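Local coordinates for Thiol:disulfide interchange protein DsbC (Haemophilus influenzae, PDB 1T3B) that probably forms and isomerises disulfide bonds in periplasmic proteins, working as a homodimer with a redox-active cysteine pair in a thioredoxin-like domain, at residues A[90-95]-A[116-121]. Numbering follows the deposited sequence.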
loop_
_atom_site.group_PDB
_atom_site.type_symbol
_atom_site.label_atom_id
_atom_site.label_comp_id
_atom_site.label_asym_id
_atom_site.label_seq_id
_atom_site.Cartn_x
_atom_site.Cartn_y
_atom_site.Cartn_z
ATOM N N VAL A 90 -17.698 15.690 -18.865
ATOM C CA VAL A 90 -16.472 14.940 -18.639
ATOM C C VAL A 90 -15.184 15.727 -18.875
ATOM O O VAL A 90 -15.089 16.499 -19.818
ATOM C CB VAL A 90 -16.459 13.683 -19.516
ATOM C CG1 VAL A 90 -17.768 12.943 -19.341
ATOM C CG2 VAL A 90 -16.242 14.059 -20.982
ATOM N N THR A 91 -14.202 15.525 -17.998
ATOM C CA THR A 91 -12.898 16.173 -18.104
ATOM C C THR A 91 -11.923 15.198 -18.764
ATOM O O THR A 91 -11.761 14.067 -18.315
ATOM C CB THR A 91 -12.343 16.550 -16.738
ATOM O OG1 THR A 91 -13.296 17.348 -16.032
ATOM C CG2 THR A 91 -11.070 17.351 -16.906
ATOM N N VAL A 92 -11.259 15.653 -19.818
ATOM C CA VAL A 92 -10.335 14.822 -20.578
ATOM C C VAL A 92 -8.906 15.297 -20.454
ATOM O O VAL A 92 -8.645 16.490 -20.597
ATOM C CB VAL A 92 -10.713 14.852 -22.065
ATOM C CG1 VAL A 92 -9.726 14.082 -22.890
ATOM C CG2 VAL A 92 -12.092 14.321 -22.239
ATOM N N PHE A 93 -7.983 14.376 -20.174
ATOM C CA PHE A 93 -6.569 14.735 -20.099
ATOM C C PHE A 93 -6.050 14.507 -21.499
ATOM O O PHE A 93 -6.131 13.416 -22.048
ATOM C CB PHE A 93 -5.820 13.886 -19.082
ATOM C CG PHE A 93 -6.092 14.277 -17.660
ATOM C CD1 PHE A 93 -7.215 13.800 -16.995
ATOM C CD2 PHE A 93 -5.240 15.148 -16.990
ATOM C CE1 PHE A 93 -7.482 14.187 -15.680
ATOM C CE2 PHE A 93 -5.498 15.538 -15.686
ATOM C CZ PHE A 93 -6.621 15.057 -15.030
ATOM N N MET A 94 -5.510 15.550 -22.090
ATOM C CA MET A 94 -5.099 15.445 -23.462
ATOM C C MET A 94 -3.693 15.934 -23.753
ATOM O O MET A 94 -3.128 16.711 -22.993
ATOM C CB MET A 94 -6.143 16.199 -24.277
ATOM C CG MET A 94 -5.828 16.391 -25.710
ATOM S SD MET A 94 -6.140 18.110 -26.109
ATOM C CE MET A 94 -4.628 18.844 -25.611
ATOM N N ASP A 95 -3.128 15.441 -24.850
ATOM C CA ASP A 95 -1.791 15.819 -25.286
ATOM C C ASP A 95 -1.923 16.228 -26.751
ATOM O O ASP A 95 -2.706 15.645 -27.491
ATOM C CB ASP A 95 -0.829 14.640 -25.138
ATOM C CG ASP A 95 0.618 15.046 -25.322
ATOM O OD1 ASP A 95 0.929 15.665 -26.368
ATOM O OD2 ASP A 95 1.441 14.748 -24.427
ATOM N N ILE A 116 -22.791 16.047 -24.152
ATOM C CA ILE A 116 -21.599 15.888 -23.325
ATOM C C ILE A 116 -20.639 17.059 -23.487
ATOM O O ILE A 116 -20.120 17.304 -24.564
ATOM C CB ILE A 116 -20.834 14.583 -23.666
ATOM C CG1 ILE A 116 -21.784 13.385 -23.644
ATOM C CG2 ILE A 116 -19.719 14.355 -22.653
ATOM C CD1 ILE A 116 -21.113 12.055 -23.919
ATOM N N THR A 117 -20.418 17.774 -22.396
ATOM C CA THR A 117 -19.512 18.914 -22.357
ATOM C C THR A 117 -18.086 18.413 -22.142
ATOM O O THR A 117 -17.792 17.800 -21.112
ATOM C CB THR A 117 -19.863 19.850 -21.190
ATOM O OG1 THR A 117 -21.031 20.606 -21.521
ATOM C CG2 THR A 117 -18.713 20.783 -20.880
ATOM N N VAL A 118 -17.198 18.677 -23.097
ATOM C CA VAL A 118 -15.814 18.234 -22.976
ATOM C C VAL A 118 -14.942 19.332 -22.368
ATOM O O VAL A 118 -14.911 20.449 -22.853
ATOM C CB VAL A 118 -15.254 17.812 -24.350
ATOM C CG1 VAL A 118 -13.819 17.354 -24.211
ATOM C CG2 VAL A 118 -16.104 16.694 -24.933
ATOM N N ARG A 119 -14.238 19.007 -21.290
ATOM C CA ARG A 119 -13.378 19.969 -20.610
ATOM C C ARG A 119 -11.942 19.452 -20.599
ATOM O O ARG A 119 -11.657 18.428 -19.993
ATOM C CB ARG A 119 -13.868 20.178 -19.176
ATOM C CG ARG A 119 -15.385 20.144 -19.034
ATOM C CD ARG A 119 -15.845 20.670 -17.682
ATOM N NE ARG A 119 -15.183 19.984 -16.580
ATOM C CZ ARG A 119 -15.412 20.224 -15.295
ATOM N NH1 ARG A 119 -16.297 21.145 -14.937
ATOM N NH2 ARG A 119 -14.754 19.541 -14.370
ATOM N N TYR A 120 -11.038 20.158 -21.263
ATOM C CA TYR A 120 -9.659 19.712 -21.328
ATOM C C TYR A 120 -8.724 20.227 -20.256
ATOM O O TYR A 120 -8.738 21.398 -19.884
ATOM C CB TYR A 120 -9.009 20.063 -22.671
ATOM C CG TYR A 120 -9.577 19.403 -23.901
ATOM C CD1 TYR A 120 -9.576 18.017 -24.061
ATOM C CD2 TYR A 120 -10.081 20.177 -24.932
ATOM C CE1 TYR A 120 -10.066 17.429 -25.231
ATOM C CE2 TYR A 120 -10.568 19.601 -26.091
ATOM C CZ TYR A 120 -10.561 18.240 -26.236
ATOM O OH TYR A 120 -11.076 17.725 -27.395
ATOM N N LEU A 121 -7.888 19.304 -19.804
ATOM C CA LEU A 121 -6.839 19.539 -18.838
ATOM C C LEU A 121 -5.637 19.074 -19.642
ATOM O O LEU A 121 -5.776 18.246 -20.534
ATOM C CB LEU A 121 -7.029 18.656 -17.611
ATOM C CG LEU A 121 -8.003 19.221 -16.590
ATOM C CD1 LEU A 121 -8.191 18.270 -15.458
ATOM C CD2 LEU A 121 -7.449 20.530 -16.076
#
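Leu121 fills the hollow between Thr91 and Phe93 on one face of a parallel strand pair. Its CD1 wedges between Thr91 CG2, 3.4 Å away, and Phe93 CZ, while its CB lies over one face of the phenylalanine ring, toward the rim, as a CH-pi contact. Farther along this face Arg119 turns its guanidinium side-on to Thr91: NE and NH2 both donate to OG1, at 3.3 and 3.1 Å, with the hydroxyl oxygen in the guanidinium plane. A bend at chi3 (-54°) swings NE toward that oxygen, and NH2 also hydrogen-bonds to Asn72 OD1.

On the other face the Tyr120 ring is sandwiched. Met94 SD sits 4.1 Å from the ring centroid, a Met-aromatic contact, and Val118 CG1 presses on the opposite face. Val92 stands alongside, its CB 3.9 Å from Tyr120 CD1, and Val90 CG2 meets Ile116 CG2. The backbones exchange hydrogen bonds in alternation, from Arg119 N to Val90 O (3.0 Å) through to Met94 N with Leu121 O.

These are the two central strands of the thioredoxin-like sheet, joined by a beta-alpha-beta crossover through helices 99-105 and 108-113; the redox-active Cys98-Cys101 disulfide lies at its start, and the Met94 side chain touches it. Strand 184-186 flanks 90-94 and 79-81 flanks 116-121; helix 199-208 packs on Val90 and Ile116, helix 108-113 on Val118 and Tyr120, and Trp140 of helix 131-141 on Met94 and Tyr120.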